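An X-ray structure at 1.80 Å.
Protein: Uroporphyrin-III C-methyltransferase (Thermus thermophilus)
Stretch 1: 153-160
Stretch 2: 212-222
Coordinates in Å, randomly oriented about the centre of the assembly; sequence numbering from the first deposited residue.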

# COMPACT_ATOMS: atom_id res chain seq x y z
N ALA A 153 4.24 -13.12 10.50
CA ALA A 153 4.08 -13.24 9.05
C ALA A 153 5.45 -13.66 8.51
O ALA A 153 6.45 -13.55 9.23
CB ALA A 153 3.66 -11.90 8.45
N ASP A 154 5.51 -14.13 7.27
CA ASP A 154 6.80 -14.54 6.71
C ASP A 154 7.75 -13.37 6.58
O ASP A 154 8.97 -13.54 6.70
CB ASP A 154 6.61 -15.21 5.35
CG ASP A 154 5.88 -16.53 5.45
OD1 ASP A 154 5.88 -17.12 6.56
OD2 ASP A 154 5.33 -16.99 4.44
N THR A 155 7.20 -12.19 6.32
CA THR A 155 7.98 -10.96 6.19
C THR A 155 7.39 -9.92 7.13
O THR A 155 6.18 -9.68 7.12
CB THR A 155 7.91 -10.37 4.76
OG1 THR A 155 8.38 -11.33 3.81
CG2 THR A 155 8.76 -9.10 4.66
N LEU A 156 8.24 -9.31 7.95
CA LEU A 156 7.77 -8.28 8.87
C LEU A 156 8.34 -6.92 8.50
O LEU A 156 9.55 -6.78 8.29
CB LEU A 156 8.18 -8.63 10.30
CG LEU A 156 7.90 -7.56 11.35
CD1 LEU A 156 6.40 -7.30 11.49
CD2 LEU A 156 8.49 -8.03 12.68
N VAL A 157 7.46 -5.92 8.41
CA VAL A 157 7.87 -4.56 8.10
C VAL A 157 7.56 -3.70 9.32
O VAL A 157 6.44 -3.72 9.84
CB VAL A 157 7.10 -3.98 6.88
CG1 VAL A 157 7.60 -2.58 6.56
CG2 VAL A 157 7.26 -4.90 5.68
N LEU A 158 8.56 -2.98 9.81
CA LEU A 158 8.35 -2.11 10.96
C LEU A 158 8.65 -0.67 10.60
O LEU A 158 9.71 -0.35 10.07
CB LEU A 158 9.23 -2.54 12.15
CG LEU A 158 8.85 -3.86 12.82
CD1 LEU A 158 9.79 -4.09 14.01
CD2 LEU A 158 7.41 -3.81 13.28
N LEU A 159 7.70 0.21 10.90
CA LEU A 159 7.86 1.62 10.62
C LEU A 159 8.52 2.23 11.85
O LEU A 159 8.15 1.91 12.98
CB LEU A 159 6.50 2.27 10.37
CG LEU A 159 5.63 1.58 9.30
CD1 LEU A 159 4.24 2.20 9.25
CD2 LEU A 159 6.30 1.69 7.95
N MET A 160 9.51 3.09 11.62
CA MET A 160 10.23 3.77 12.69
C MET A 160 10.71 2.81 13.78
O MET A 160 10.40 2.98 14.95
CB MET A 160 9.34 4.85 13.30
CG MET A 160 8.66 5.70 12.23
SD MET A 160 7.70 7.10 12.83
CE MET A 160 8.79 8.47 12.39
N SER A 212 16.69 9.38 9.63
CA SER A 212 15.30 9.19 10.03
C SER A 212 14.33 10.00 9.16
O SER A 212 14.68 11.06 8.63
CB SER A 212 15.11 9.58 11.49
OG SER A 212 15.82 8.71 12.35
N PRO A 213 13.09 9.50 8.98
CA PRO A 213 12.59 8.24 9.54
C PRO A 213 13.11 7.06 8.73
O PRO A 213 13.64 7.24 7.64
CB PRO A 213 11.07 8.40 9.42
CG PRO A 213 10.95 9.15 8.12
CD PRO A 213 12.02 10.21 8.27
N ALA A 214 12.96 5.85 9.26
CA ALA A 214 13.43 4.67 8.55
C ALA A 214 12.47 3.49 8.64
O ALA A 214 11.59 3.45 9.49
CB ALA A 214 14.80 4.27 9.07
N LEU A 215 12.67 2.53 7.74
CA LEU A 215 11.86 1.32 7.67
C LEU A 215 12.75 0.13 7.95
O LEU A 215 13.95 0.16 7.68
CB LEU A 215 11.27 1.13 6.27
CG LEU A 215 10.31 2.12 5.63
CD1 LEU A 215 10.00 1.67 4.21
CD2 LEU A 215 9.04 2.21 6.46
N LEU A 216 12.15 -0.93 8.46
CA LEU A 216 12.86 -2.17 8.74
C LEU A 216 12.07 -3.29 8.09
O LEU A 216 10.84 -3.33 8.19
CB LEU A 216 12.94 -2.40 10.25
CG LEU A 216 13.63 -3.68 10.75
CD1 LEU A 216 14.02 -3.50 12.23
CD2 LEU A 216 12.70 -4.88 10.59
N VAL A 217 12.77 -4.19 7.40
CA VAL A 217 12.13 -5.33 6.76
C VAL A 217 12.96 -6.56 7.12
O VAL A 217 14.17 -6.59 6.89
CB VAL A 217 12.08 -5.20 5.22
CG1 VAL A 217 11.27 -6.35 4.63
CG2 VAL A 217 11.49 -3.85 4.83
N VAL A 218 12.32 -7.57 7.71
CA VAL A 218 13.01 -8.79 8.10
C VAL A 218 12.31 -10.05 7.59
O VAL A 218 11.08 -10.10 7.50
CB VAL A 218 13.18 -8.83 9.65
CG1 VAL A 218 11.83 -8.70 10.34
CG2 VAL A 218 13.90 -10.11 10.08
N GLY A 219 13.10 -11.06 7.24
CA GLY A 219 12.54 -12.29 6.74
C GLY A 219 13.38 -12.86 5.60
O GLY A 219 14.21 -12.16 5.03
N LYS A 220 13.15 -14.13 5.28
CA LYS A 220 13.87 -14.81 4.22
C LYS A 220 13.86 -14.07 2.88
O LYS A 220 14.81 -14.18 2.09
CB LYS A 220 13.32 -16.22 4.02
CG LYS A 220 13.55 -17.16 5.20
CD LYS A 220 12.97 -18.54 4.95
CE LYS A 220 13.27 -19.48 6.10
NZ LYS A 220 12.73 -20.84 5.85
N VAL A 221 12.79 -13.32 2.60
CA VAL A 221 12.71 -12.62 1.32
C VAL A 221 13.77 -11.52 1.19
O VAL A 221 14.16 -11.17 0.09
CB VAL A 221 11.31 -11.98 1.11
CG1 VAL A 221 11.13 -10.79 2.04
CG2 VAL A 221 11.14 -11.57 -0.36
N VAL A 222 14.21 -10.99 2.32
CA VAL A 222 15.22 -9.93 2.32
C VAL A 222 16.55 -10.44 1.77
O VAL A 222 17.44 -9.66 1.41
CB VAL A 222 15.41 -9.36 3.75
CG1 VAL A 222 16.50 -8.31 3.77
CG2 VAL A 222 14.10 -8.73 4.24
O HOH W 1 10.47 -12.95 4.32
O HOH W 2 10.92 -15.33 6.77

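Backbone pairing sets the register. The strand of Thr-155 to Leu-159 runs antiparallel to the one carrying Leu-215 to Val-217, and two residues exchange bonds with their partners in both directions: Leu-156 N to Val-218 O (3.0 Å) and Val-218 N to Leu-156 O (2.9 Å), then Leu-158 N to Leu-216 O (2.8 Å) and Leu-216 N to Leu-158 O (3.0 Å). A more bent bond, Met-160 N to Ala-214 O (3.0 Å, 138°), extends the ladder. Three of these acceptors, Val-218 O, Leu-156 O and Leu-216 O, also receive CA-H groups, as where Val-157 CA lies 3.2 Å from Leu-216 O.

Apolar pairing follows the alternation of the strands. Leu-156, Val-218, Leu-158 and Leu-216 share one face, with Leu-156 CB 3.7 Å from Val-218 CG1; Val-157, Val-217, Leu-159 and Leu-215 share the other, where Leu-159 CD2 and Leu-215 CD2 approach to a tight 3.2 Å. Met-160 CE reaches Pro-213 CB at 3.7 Å, although its CA-to-CB bond points away.

At the other end, water replaces direct pairing. Water 1 donates to Asp-154 O and Thr-155 OG1 and accepts from Val-221 N; water 2 links Lys-220 N to Asp-154 O. Gly-219 makes room here: an ideal CB would sit 2.6 Å from Asp-154 O, a clash, and its backbone angles alone call for glycine.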